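Local coordinates for p-nitrophenyl phosphatase (Pho2) (Archaeoglobus fulgidus, PDB 3QGM), which probably acts as a phosphatase of the haloacid dehalogenase superfamily, binding a calcium ion in its metal site, at residues V46-T51 with V185-E190; A85-N90 with G144-A149; K92-G97 with M134-R139; E104-L107 with E111-D114. One frame throughout, in Å; residues are numbered along the deposited sequence.

Contact 1: residues V46-T51 with V185-E190; sequences VSNNST and VGKPSE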
loop_
_atom_site.group_PDB
_atom_site.type_symbol
_atom_site.label_atom_id
_atom_site.label_comp_id
_atom_site.label_asym_id
_atom_site.label_seq_id
_atom_site.Cartn_x
_atom_site.Cartn_y
_atom_site.Cartn_z
ATOM N N VAL A 46 5.653 22.977 -14.516
ATOM C CA VAL A 46 4.863 22.333 -13.457
ATOM C C VAL A 46 5.357 20.912 -13.282
ATOM O O VAL A 46 5.435 20.179 -14.254
ATOM C CB VAL A 46 3.346 22.372 -13.737
ATOM C CG1 VAL A 46 2.564 21.545 -12.702
ATOM C CG2 VAL A 46 2.793 23.813 -13.710
ATOM N N SER A 47 5.706 20.525 -12.055
ATOM C CA SER A 47 6.247 19.200 -11.799
ATOM C C SER A 47 5.631 18.586 -10.571
ATOM O O SER A 47 5.374 19.273 -9.605
ATOM C CB SER A 47 7.750 19.280 -11.540
ATOM O OG SER A 47 8.225 18.062 -11.034
ATOM N N ASN A 48 5.407 17.263 -10.640
ATOM C CA ASN A 48 4.857 16.525 -9.533
ATOM C C ASN A 48 5.904 16.093 -8.555
ATOM O O ASN A 48 5.582 15.372 -7.625
ATOM C CB ASN A 48 4.127 15.284 -10.045
ATOM C CG ASN A 48 2.693 15.575 -10.423
ATOM O OD1 ASN A 48 2.264 16.720 -10.406
ATOM N ND2 ASN A 48 1.921 14.506 -10.702
ATOM N N ASN A 49 7.153 16.495 -8.774
ATOM C CA ASN A 49 8.256 16.141 -7.871
ATOM C C ASN A 49 7.820 16.271 -6.434
ATOM O O ASN A 49 7.379 17.346 -5.982
ATOM C CB ASN A 49 9.499 17.032 -8.103
ATOM C CG ASN A 49 10.748 16.468 -7.449
ATOM O OD1 ASN A 49 10.795 16.305 -6.248
ATOM N ND2 ASN A 49 11.765 16.171 -8.246
ATOM N N SER A 50 7.966 15.180 -5.705
ATOM C CA SER A 50 7.474 15.061 -4.331
ATOM C C SER A 50 8.527 15.375 -3.246
ATOM O O SER A 50 8.200 15.540 -2.065
ATOM C CB SER A 50 7.011 13.600 -4.156
ATOM O OG SER A 50 6.585 13.342 -2.847
ATOM N N THR A 51 9.787 15.411 -3.652
ATOM C CA THR A 51 10.904 15.350 -2.766
ATOM C C THR A 51 11.855 16.548 -2.819
ATOM O O THR A 51 12.623 16.732 -1.902
ATOM C CB THR A 51 11.741 14.077 -3.065
ATOM O OG1 THR A 51 12.317 14.187 -4.381
ATOM C CG2 THR A 51 10.841 12.782 -2.940
ATOM N N VAL A 185 -2.713 17.176 -4.698
ATOM C CA VAL A 185 -2.249 18.450 -5.272
ATOM C C VAL A 185 -1.784 18.284 -6.719
ATOM O O VAL A 185 -2.234 19.041 -7.607
ATOM C CB VAL A 185 -1.180 19.071 -4.378
ATOM C CG1 VAL A 185 -0.655 20.425 -4.939
ATOM C CG2 VAL A 185 -1.774 19.238 -2.984
ATOM N N GLY A 186 -0.941 17.278 -6.971
ATOM C CA GLY A 186 -0.200 17.168 -8.234
ATOM C C GLY A 186 -1.070 16.777 -9.418
ATOM O O GLY A 186 -2.223 16.380 -9.242
ATOM N N LYS A 187 -0.501 16.839 -10.615
ATOM C CA LYS A 187 -1.171 16.364 -11.815
ATOM C C LYS A 187 -1.602 14.900 -11.714
ATOM O O LYS A 187 -0.803 14.059 -11.292
ATOM C CB LYS A 187 -0.268 16.535 -13.042
ATOM C CG LYS A 187 0.110 18.046 -13.360
ATOM C CD LYS A 187 1.121 18.113 -14.500
ATOM C CE LYS A 187 2.498 17.624 -14.104
ATOM N NZ LYS A 187 3.415 17.658 -15.271
ATOM N N PRO A 188 -2.833 14.578 -12.183
ATOM C CA PRO A 188 -3.736 15.488 -12.945
ATOM C C PRO A 188 -4.720 16.336 -12.130
ATOM O O PRO A 188 -5.619 16.987 -12.706
ATOM C CB PRO A 188 -4.491 14.524 -13.863
ATOM C CG PRO A 188 -4.605 13.270 -13.037
ATOM C CD PRO A 188 -3.266 13.176 -12.293
ATOM N N SER A 189 -4.539 16.381 -10.813
ATOM C CA SER A 189 -5.420 17.193 -10.004
ATOM C C SER A 189 -5.557 18.650 -10.497
ATOM O O SER A 189 -4.600 19.243 -11.014
ATOM C CB SER A 189 -4.976 17.212 -8.583
ATOM O OG SER A 189 -5.879 17.968 -7.841
ATOM N N GLU A 190 -6.762 19.210 -10.347
ATOM C CA GLU A 190 -7.027 20.603 -10.732
ATOM C C GLU A 190 -6.386 21.553 -9.758
ATOM O O GLU A 190 -6.167 22.719 -10.071
ATOM C CB GLU A 190 -8.547 20.901 -10.764
ATOM C CG GLU A 190 -9.252 20.223 -11.901
ATOM C CD GLU A 190 -10.091 19.020 -11.467
ATOM O OE1 GLU A 190 -9.592 18.190 -10.647
ATOM O OE2 GLU A 190 -11.247 18.901 -11.965
HETATM O O HOH W 1 5.119 15.361 -13.509
#

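Contact 2: residues A85-N90 with G144-A149; sequences AREKPN and GIRYIA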
loop_
_atom_site.group_PDB
_atom_site.type_symbol
_atom_site.label_atom_id
_atom_site.label_comp_id
_atom_site.label_asym_id
_atom_site.label_seq_id
_atom_site.Cartn_x
_atom_site.Cartn_y
_atom_site.Cartn_z
ATOM N N ALA A 85 -1.108 26.256 3.907
ATOM C CA ALA A 85 -0.840 27.506 4.602
ATOM C C ALA A 85 -1.973 28.520 4.366
ATOM O O ALA A 85 -2.377 29.270 5.288
ATOM C CB ALA A 85 0.471 28.052 4.101
ATOM N N ARG A 86 -2.463 28.561 3.129
ATOM C CA ARG A 86 -3.610 29.410 2.784
ATOM C C ARG A 86 -4.855 28.986 3.521
ATOM O O ARG A 86 -5.604 29.803 4.020
ATOM C CB ARG A 86 -3.886 29.345 1.306
ATOM C CG ARG A 86 -2.876 30.104 0.566
ATOM C CD ARG A 86 -3.054 29.901 -0.864
ATOM N NE ARG A 86 -1.877 30.325 -1.596
ATOM C CZ ARG A 86 -1.680 30.037 -2.872
ATOM N NH1 ARG A 86 -2.574 29.305 -3.535
ATOM N NH2 ARG A 86 -0.591 30.479 -3.482
ATOM N N GLU A 87 -5.058 27.677 3.576
ATOM C CA GLU A 87 -6.174 27.120 4.289
ATOM C C GLU A 87 -6.084 27.373 5.790
ATOM O O GLU A 87 -7.083 27.612 6.436
ATOM C CB GLU A 87 -6.190 25.594 4.061
ATOM C CG GLU A 87 -7.464 25.104 3.585
ATOM C CD GLU A 87 -7.463 23.611 3.349
ATOM O OE1 GLU A 87 -6.931 22.836 4.169
ATOM O OE2 GLU A 87 -8.049 23.239 2.334
ATOM N N LYS A 88 -4.884 27.228 6.345
ATOM C CA LYS A 88 -4.695 27.313 7.778
ATOM C C LYS A 88 -3.307 27.782 8.128
ATOM O O LYS A 88 -2.372 26.984 8.266
ATOM C CB LYS A 88 -5.032 26.006 8.499
ATOM C CG LYS A 88 -4.899 26.165 9.998
ATOM C CD LYS A 88 -5.915 25.430 10.842
ATOM C CE LYS A 88 -5.575 25.699 12.317
ATOM N NZ LYS A 88 -6.335 24.824 13.271
ATOM N N PRO A 89 -3.159 29.107 8.253
ATOM C CA PRO A 89 -1.871 29.680 8.572
ATOM C C PRO A 89 -1.259 29.023 9.781
ATOM O O PRO A 89 -1.943 28.792 10.770
ATOM C CB PRO A 89 -2.195 31.144 8.837
ATOM C CG PRO A 89 -3.412 31.398 7.922
ATOM C CD PRO A 89 -4.216 30.137 8.078
ATOM N N ASN A 90 0.031 28.695 9.663
ATOM C CA ASN A 90 0.792 28.023 10.715
ATOM C C ASN A 90 0.190 26.716 11.143
ATOM O O ASN A 90 0.340 26.334 12.287
ATOM C CB ASN A 90 0.969 28.927 11.940
ATOM C CG ASN A 90 1.317 30.345 11.559
ATOM O OD1 ASN A 90 0.627 31.281 11.963
ATOM N ND2 ASN A 90 2.387 30.522 10.760
ATOM N N GLY A 144 -8.286 10.761 11.668
ATOM C CA GLY A 144 -9.266 11.435 10.821
ATOM C C GLY A 144 -8.910 12.861 10.475
ATOM O O GLY A 144 -9.730 13.590 9.920
ATOM N N ILE A 145 -7.658 13.232 10.731
ATOM C CA ILE A 145 -7.163 14.545 10.335
ATOM C C ILE A 145 -7.127 14.715 8.822
ATOM O O ILE A 145 -7.148 13.767 8.055
ATOM C CB ILE A 145 -5.802 14.884 11.019
ATOM C CG1 ILE A 145 -4.639 14.028 10.492
ATOM C CG2 ILE A 145 -5.928 14.676 12.563
ATOM C CD1 ILE A 145 -3.253 14.394 11.104
ATOM N N ARG A 146 -7.146 15.963 8.407
ATOM C CA ARG A 146 -7.190 16.331 7.015
ATOM C C ARG A 146 -5.933 15.777 6.345
ATOM O O ARG A 146 -4.851 15.871 6.883
ATOM C CB ARG A 146 -7.241 17.867 6.917
ATOM C CG ARG A 146 -7.242 18.436 5.511
ATOM C CD ARG A 146 -8.212 19.658 5.494
ATOM N NE ARG A 146 -8.267 20.343 4.214
ATOM C CZ ARG A 146 -9.099 20.017 3.220
ATOM N NH1 ARG A 146 -9.959 19.010 3.340
ATOM N NH2 ARG A 146 -9.065 20.721 2.087
ATOM N N TYR A 147 -6.096 15.253 5.147
ATOM C CA TYR A 147 -5.124 14.383 4.547
ATOM C C TYR A 147 -4.849 14.887 3.134
ATOM O O TYR A 147 -5.700 14.839 2.255
ATOM C CB TYR A 147 -5.682 12.945 4.634
ATOM C CG TYR A 147 -5.008 11.857 3.829
ATOM C CD1 TYR A 147 -3.736 12.011 3.281
ATOM C CD2 TYR A 147 -5.653 10.644 3.664
ATOM C CE1 TYR A 147 -3.143 10.985 2.539
ATOM C CE2 TYR A 147 -5.081 9.610 2.921
ATOM C CZ TYR A 147 -3.824 9.776 2.372
ATOM O OH TYR A 147 -3.306 8.750 1.621
ATOM N N ILE A 148 -3.638 15.400 2.942
ATOM C CA ILE A 148 -3.205 15.900 1.669
ATOM C C ILE A 148 -2.075 15.046 1.091
ATOM O O ILE A 148 -1.132 14.663 1.797
ATOM C CB ILE A 148 -2.655 17.336 1.795
ATOM C CG1 ILE A 148 -3.544 18.150 2.739
ATOM C CG2 ILE A 148 -2.617 17.965 0.393
ATOM C CD1 ILE A 148 -4.871 18.508 2.138
ATOM N N ALA A 149 -2.131 14.804 -0.192
ATOM C CA ALA A 149 -1.021 14.134 -0.876
ATOM C C ALA A 149 -0.425 15.081 -1.928
ATOM O O ALA A 149 -1.129 15.821 -2.601
ATOM C CB ALA A 149 -1.471 12.823 -1.507
#

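Contact 3: residues K92-G97 with M134-R139; sequences KVFTTG and MTKALR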
loop_
_atom_site.group_PDB
_atom_site.type_symbol
_atom_site.label_atom_id
_atom_site.label_comp_id
_atom_site.label_asym_id
_atom_site.label_seq_id
_atom_site.Cartn_x
_atom_site.Cartn_y
_atom_site.Cartn_z
ATOM N N LYS A 92 -0.274 22.857 12.002
ATOM C CA LYS A 92 0.609 21.814 12.522
ATOM C C LYS A 92 0.454 20.593 11.591
ATOM O O LYS A 92 -0.652 20.090 11.378
ATOM C CB LYS A 92 0.236 21.409 13.961
ATOM C CG LYS A 92 0.374 22.477 15.058
ATOM C CD LYS A 92 -0.030 21.808 16.422
ATOM C CE LYS A 92 -0.074 22.772 17.567
ATOM N NZ LYS A 92 -0.692 24.016 17.085
ATOM N N VAL A 93 1.567 20.166 11.020
ATOM C CA VAL A 93 1.616 19.147 10.010
ATOM C C VAL A 93 2.574 18.011 10.402
ATOM O O VAL A 93 3.611 18.234 11.060
ATOM C CB VAL A 93 2.034 19.740 8.623
ATOM C CG1 VAL A 93 1.155 20.908 8.233
ATOM C CG2 VAL A 93 3.496 20.192 8.604
ATOM N N PHE A 94 2.197 16.799 9.998
ATOM C CA PHE A 94 3.051 15.610 10.026
ATOM C C PHE A 94 3.125 15.110 8.588
ATOM O O PHE A 94 2.100 15.033 7.878
ATOM C CB PHE A 94 2.492 14.545 10.953
ATOM C CG PHE A 94 3.163 13.211 10.792
ATOM C CD1 PHE A 94 4.359 12.952 11.415
ATOM C CD2 PHE A 94 2.637 12.266 9.951
ATOM C CE1 PHE A 94 4.994 11.748 11.248
ATOM C CE2 PHE A 94 3.270 11.066 9.751
ATOM C CZ PHE A 94 4.469 10.807 10.409
ATOM N N THR A 95 4.339 14.855 8.139
ATOM C CA THR A 95 4.588 14.376 6.786
ATOM C C THR A 95 5.378 13.054 6.729
ATOM O O THR A 95 6.208 12.786 7.598
ATOM C CB THR A 95 5.291 15.426 5.966
ATOM O OG1 THR A 95 5.354 14.983 4.625
ATOM C CG2 THR A 95 6.750 15.685 6.533
ATOM N N THR A 96 5.093 12.243 5.702
ATOM C CA THR A 96 5.844 11.026 5.420
ATOM C C THR A 96 7.030 11.345 4.490
ATOM O O THR A 96 7.831 10.472 4.175
ATOM C CB THR A 96 4.985 9.961 4.710
ATOM O OG1 THR A 96 4.492 10.483 3.466
ATOM C CG2 THR A 96 3.796 9.529 5.562
ATOM N N GLY A 97 7.139 12.610 4.086
ATOM C CA GLY A 97 7.933 12.981 2.936
ATOM C C GLY A 97 9.380 13.254 3.251
ATOM O O GLY A 97 9.810 13.147 4.383
HETATM N N MSE A 134 5.368 4.360 8.466
HETATM C CA MSE A 134 4.047 3.926 8.006
HETATM C C MSE A 134 3.068 3.781 9.167
HETATM O O MSE A 134 1.887 4.054 9.011
HETATM C CB MSE A 134 4.109 2.641 7.194
HETATM C CG MSE A 134 2.752 2.282 6.612
HETATM SE SE MSE A 134 2.316 3.360 5.069
HETATM C CE MSE A 134 3.660 2.584 3.898
ATOM N N THR A 135 3.551 3.359 10.327
ATOM C CA THR A 135 2.730 3.287 11.525
ATOM C C THR A 135 2.213 4.671 11.860
ATOM O O THR A 135 1.028 4.837 12.173
ATOM C CB THR A 135 3.512 2.713 12.719
ATOM O OG1 THR A 135 3.841 1.358 12.452
ATOM C CG2 THR A 135 2.754 2.747 14.004
ATOM N N LYS A 136 3.093 5.653 11.812
ATOM C CA LYS A 136 2.679 7.019 12.159
ATOM C C LYS A 136 1.604 7.557 11.220
ATOM O O LYS A 136 0.657 8.176 11.664
ATOM C CB LYS A 136 3.873 7.964 12.205
ATOM C CG LYS A 136 4.924 7.619 13.305
ATOM C CD LYS A 136 5.931 8.745 13.422
ATOM C CE LYS A 136 6.755 8.677 14.713
ATOM N NZ LYS A 136 8.157 8.320 14.409
ATOM N N ALA A 137 1.777 7.303 9.927
ATOM C CA ALA A 137 0.822 7.724 8.887
ATOM C C ALA A 137 -0.493 7.035 9.109
ATOM O O ALA A 137 -1.528 7.675 9.101
ATOM C CB ALA A 137 1.367 7.364 7.478
ATOM N N LEU A 138 -0.440 5.717 9.304
ATOM C CA LEU A 138 -1.615 4.943 9.659
ATOM C C LEU A 138 -2.363 5.597 10.859
ATOM O O LEU A 138 -3.579 5.828 10.822
ATOM C CB LEU A 138 -1.227 3.484 9.964
ATOM C CG LEU A 138 -2.314 2.641 10.658
ATOM C CD1 LEU A 138 -3.459 2.401 9.644
ATOM C CD2 LEU A 138 -1.753 1.341 11.200
ATOM N N ARG A 139 -1.640 5.865 11.932
ATOM C CA ARG A 139 -2.322 6.415 13.108
ATOM C C ARG A 139 -2.900 7.799 12.821
ATOM O O ARG A 139 -4.016 8.091 13.227
ATOM C CB ARG A 139 -1.384 6.403 14.304
ATOM C CG ARG A 139 -1.047 4.955 14.700
ATOM C CD ARG A 139 -0.071 4.902 15.855
ATOM N NE ARG A 139 0.256 3.560 16.224
ATOM C CZ ARG A 139 1.178 3.225 17.120
ATOM N NH1 ARG A 139 1.873 4.167 17.762
ATOM N NH2 ARG A 139 1.383 1.936 17.385
#

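Contact 4: residues E104-L107 with E111-D114; sequences ELRL and EIVD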
loop_
_atom_site.group_PDB
_atom_site.type_symbol
_atom_site.label_atom_id
_atom_site.label_comp_id
_atom_site.label_asym_id
_atom_site.label_seq_id
_atom_site.Cartn_x
_atom_site.Cartn_y
_atom_site.Cartn_z
ATOM N N GLU A 104 9.685 22.903 2.167
ATOM C CA GLU A 104 8.647 23.766 1.609
ATOM C C GLU A 104 7.549 23.944 2.633
ATOM O O GLU A 104 6.964 25.007 2.773
ATOM C CB GLU A 104 8.078 23.202 0.297
ATOM C CG GLU A 104 9.071 23.227 -0.879
ATOM C CD GLU A 104 9.392 24.667 -1.387
ATOM O OE1 GLU A 104 8.689 25.613 -0.988
ATOM O OE2 GLU A 104 10.313 24.851 -2.212
ATOM N N LEU A 105 7.281 22.907 3.403
ATOM C CA LEU A 105 6.334 23.044 4.496
ATOM C C LEU A 105 6.766 24.131 5.489
ATOM O O LEU A 105 5.964 24.952 5.882
ATOM C CB LEU A 105 6.116 21.723 5.199
ATOM C CG LEU A 105 5.331 20.642 4.446
ATOM C CD1 LEU A 105 5.518 19.390 5.216
ATOM C CD2 LEU A 105 3.787 20.964 4.250
ATOM N N ARG A 106 8.028 24.103 5.917
ATOM C CA ARG A 106 8.564 25.125 6.824
ATOM C C ARG A 106 8.614 26.477 6.162
ATOM O O ARG A 106 8.231 27.479 6.761
ATOM C CB ARG A 106 9.952 24.769 7.355
ATOM C CG ARG A 106 9.908 23.802 8.500
ATOM C CD ARG A 106 10.894 24.153 9.682
ATOM N NE ARG A 106 10.795 23.161 10.770
ATOM C CZ ARG A 106 11.299 21.953 10.655
ATOM N NH1 ARG A 106 11.898 21.623 9.533
ATOM N NH2 ARG A 106 11.214 21.078 11.643
ATOM N N LEU A 107 9.010 26.500 4.903
ATOM C CA LEU A 107 9.062 27.776 4.175
ATOM C C LEU A 107 7.703 28.449 4.038
ATOM O O LEU A 107 7.624 29.654 3.977
ATOM C CB LEU A 107 9.680 27.622 2.784
ATOM C CG LEU A 107 11.174 27.374 2.673
ATOM C CD1 LEU A 107 11.503 26.927 1.256
ATOM C CD2 LEU A 107 12.001 28.635 3.017
ATOM N N GLU A 111 4.106 24.337 10.855
ATOM C CA GLU A 111 4.833 23.805 11.997
ATOM C C GLU A 111 4.857 22.284 11.936
ATOM O O GLU A 111 3.791 21.654 11.942
ATOM C CB GLU A 111 4.134 24.249 13.286
ATOM C CG GLU A 111 4.802 23.763 14.576
ATOM C CD GLU A 111 4.070 24.180 15.867
ATOM O OE1 GLU A 111 3.083 24.940 15.807
ATOM O OE2 GLU A 111 4.476 23.713 16.953
ATOM N N ILE A 112 6.057 21.702 11.919
ATOM C CA ILE A 112 6.233 20.271 11.823
ATOM C C ILE A 112 6.123 19.625 13.190
ATOM O O ILE A 112 6.918 19.913 14.092
ATOM C CB ILE A 112 7.568 19.874 11.187
ATOM C CG1 ILE A 112 7.826 20.635 9.874
ATOM C CG2 ILE A 112 7.620 18.335 10.909
ATOM C CD1 ILE A 112 6.819 20.341 8.802
ATOM N N VAL A 113 5.135 18.747 13.373
ATOM C CA VAL A 113 4.923 18.144 14.673
ATOM C C VAL A 113 4.818 16.618 14.584
ATOM O O VAL A 113 4.861 16.014 13.491
ATOM C CB VAL A 113 3.654 18.751 15.333
ATOM C CG1 VAL A 113 3.853 20.277 15.520
ATOM C CG2 VAL A 113 2.400 18.466 14.478
ATOM N N ASP A 114 4.654 15.995 15.741
ATOM C CA ASP A 114 4.495 14.547 15.808
ATOM C C ASP A 114 3.144 14.189 15.225
ATOM O O ASP A 114 2.250 15.022 15.154
ATOM C CB ASP A 114 4.578 14.065 17.257
ATOM C CG ASP A 114 5.885 14.408 17.911
ATOM O OD1 ASP A 114 6.864 14.689 17.186
ATOM O OD2 ASP A 114 5.948 14.397 19.153
HETATM O O HOH W 2 8.317 23.696 12.790
#

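Contact 1: residues V46-T51 with V185-E190
The carboxamide of Asn48 meets the backbone of Lys187 with both of its polar atoms. Its OD1 receives the amide N of Lys187 at 2.8 Å, on a lone pair in the carbonyl plane, while ND2 gives a hydrogen to Lys187 O, also 2.8 Å away. That oxygen lies only 3° out of the amide plane of Asn48, and the paired bonds fix the rotation of the amide. An asparagine suits the place because it offers a donor and an acceptor side by side. Gly186 suits its own: its CA lies 3.3 Å from Asn48 OD1, and a CB there would collide with that oxygen.

Beyond the backbone, the Lys187 chain bends about its CG-CD bond (chi3 -71°), which brings NZ round to Val46 O in a weak bond of 3.4 Å. On the way its CD passes Val46 CG1 at 4.1 Å. The stronger partner of NZ is Asp217, in a salt bridge, and a second bond from Asn48 ND2 goes to Asp153. A cis peptide bond before Pro188 turns the chain just past the lysine.

The Lys187 side chain comes within about 4 Å of that of Asp14 and about 5 Å of the calcium ion. Its position is consistent with the lysine of the third haloacid dehalogenase motif, which balances negative charge at the phosphate site; Asn48, by holding its backbone, and Asp217, by pairing with NZ, are likely to limit where that amine can go.

Contact 2: residues A85-N90 with G144-A149
The guanidinium of Arg146 is met at its edge by the carboxylate of Glu87, which lies beyond the side carrying NE and NH2. This is a side-on salt bridge with one oxygen for each nitrogen. NE points at Glu87 OE1 over 2.8 Å, close to the guanidinium plane and with a fairly straight N-H...O angle of 160°. NH2 reaches Glu87 OE2 at 2.7 Å, that oxygen standing somewhat out of the same plane. Both oxygens are approached on their syn side, but the pairing is not flat, for the two planar groups are twisted 43° against each other.

The side chains come from opposite directions, Glu87 from the last turn of helix 76-87 and Arg146 from the start of strand 146-149. Arg146 sets out with CG opposite its backbone N (chi1 178°) and bends at the next bond, while Glu87 runs straight out beyond CG. Two long side chains are needed here, since the nearest CA atoms, those of Glu87 and Arg146, are 11.2 Å apart.

Glu87 OE1 has a second hydrogen-bond partner, Tyr120 OH, from the neighbouring strand 120-123. Close by, Ile148 packs on Thr80, Phe83 and Ile84 of the same helix, so an apolar layer accompanies the ion pair between helix and sheet. Joined by two hydrogen bonds and opposite in charge, the two groups probably stabilise each other's ionised forms, and their pairing ties a helix end to a strand at the protein surface.

Contact 3: residues K92-G97 with M134-R139
Helix 131-143 packs here on the five-stranded parallel sheet of an alpha/beta domain, and strand 92-95 meets it through Phe94 and, just past the strand, Thr96. The Phe94 ring tip approaches Lys136, its CZ 3.4 Å from Lys136 CB, and CE1 is 3.8 Å from Lys136 CD. The two side chains cross at about a right angle, and the ring atoms meet the methylenes of the lysine, not its amine. With CG opposite the backbone N (chi1 168°), the ring reaches outward to the helix. Its CE2 also comes within 4.1 Å of Ala137 N. Beside it, Thr96 CG2 touches Ala137 CB at 3.8 Å, a small methyl that lets helix and sheet come near; Thr96 OG1 meanwhile bonds to Gly124 O.

An alanine in place of Phe94 is likely to open a gap beneath the helix, stripping the Lys136 methylenes and the Ala137 backbone of their apolar cover. On the helix's outer side, Arg139 forms a salt bridge with Asp160 of the second subunit. Lysine is apt at the border: its carbon chain adds to the apolar packing while its NZ, in a salt bridge with Glu132, keeps its charge away from the phenylalanine.

Contact 4: residues E104-L107 with E111-D114
This is apolar packing, with an arginine laid over it, between the last turn of helix 99-107 and the edge strand 111-112 that follows it in the chain. Ile112 serves both helix residues. Its CD1 rests 3.9 Å from Leu105 CB, and equally near Leu105 CD1, the two side chains crossing at about a right angle. Its CG1 lies beneath the guanidinium of Arg106, centred under one face and 3.8 Å from Arg106 CZ. The arginine chain, which bends at chi2 (-137°), brings the flat group across the isoleucine, so that its weakly hydrated face covers hydrocarbon while the N-H groups look outward along the edges.

One of those groups is used in the contact: a water accepts from Arg106 NE at 3.2 Å and from Ile112 N at 3.1 Å, joining helix side chain to strand backbone. An isoleucine fits this strand position because its longer arm meets two neighbours in turn, CG1 under the guanidinium and CD1 against Leu105; CG1 turns toward the helix with chi1 near -49°, and the side chain also packs on Val93. A glycine in place of Ile112 would probably leave the Arg106 guanidinium without its support and free to swing, and expose the flank of Leu105.

Leu105 continues inward onto Val93 and onto Ala81 of helix 76-87. Helix 99-107 thus bridges strands 92-95 and 111-112, neighbours in the sheet, in the beta-alpha-beta crossover typical of parallel alpha/beta domains.

How the contacts relate
Along the chain the contacts are enclosed one within another: contact 4 lies within the span of contact 3, that within contact 2, and all within contact 1. Contact 1 sits near the centre of the chain by the metal site, where the six-stranded core sheet ends; the others belong to the five-stranded sheet, consistent with a cap domain inserted in the core. Contacts 2, 3 and 4 cluster with centres 11 to 13 Å apart. Contacts 3 and 4 share neighbouring strands, 92-95 and 111-112, while contact 2 adjoins contact 3 in sequence. Contact 1 joins this group where the backbone of Val185 is hydrogen-bonded to that of Ala149, linking cap sheet to metal-site loop.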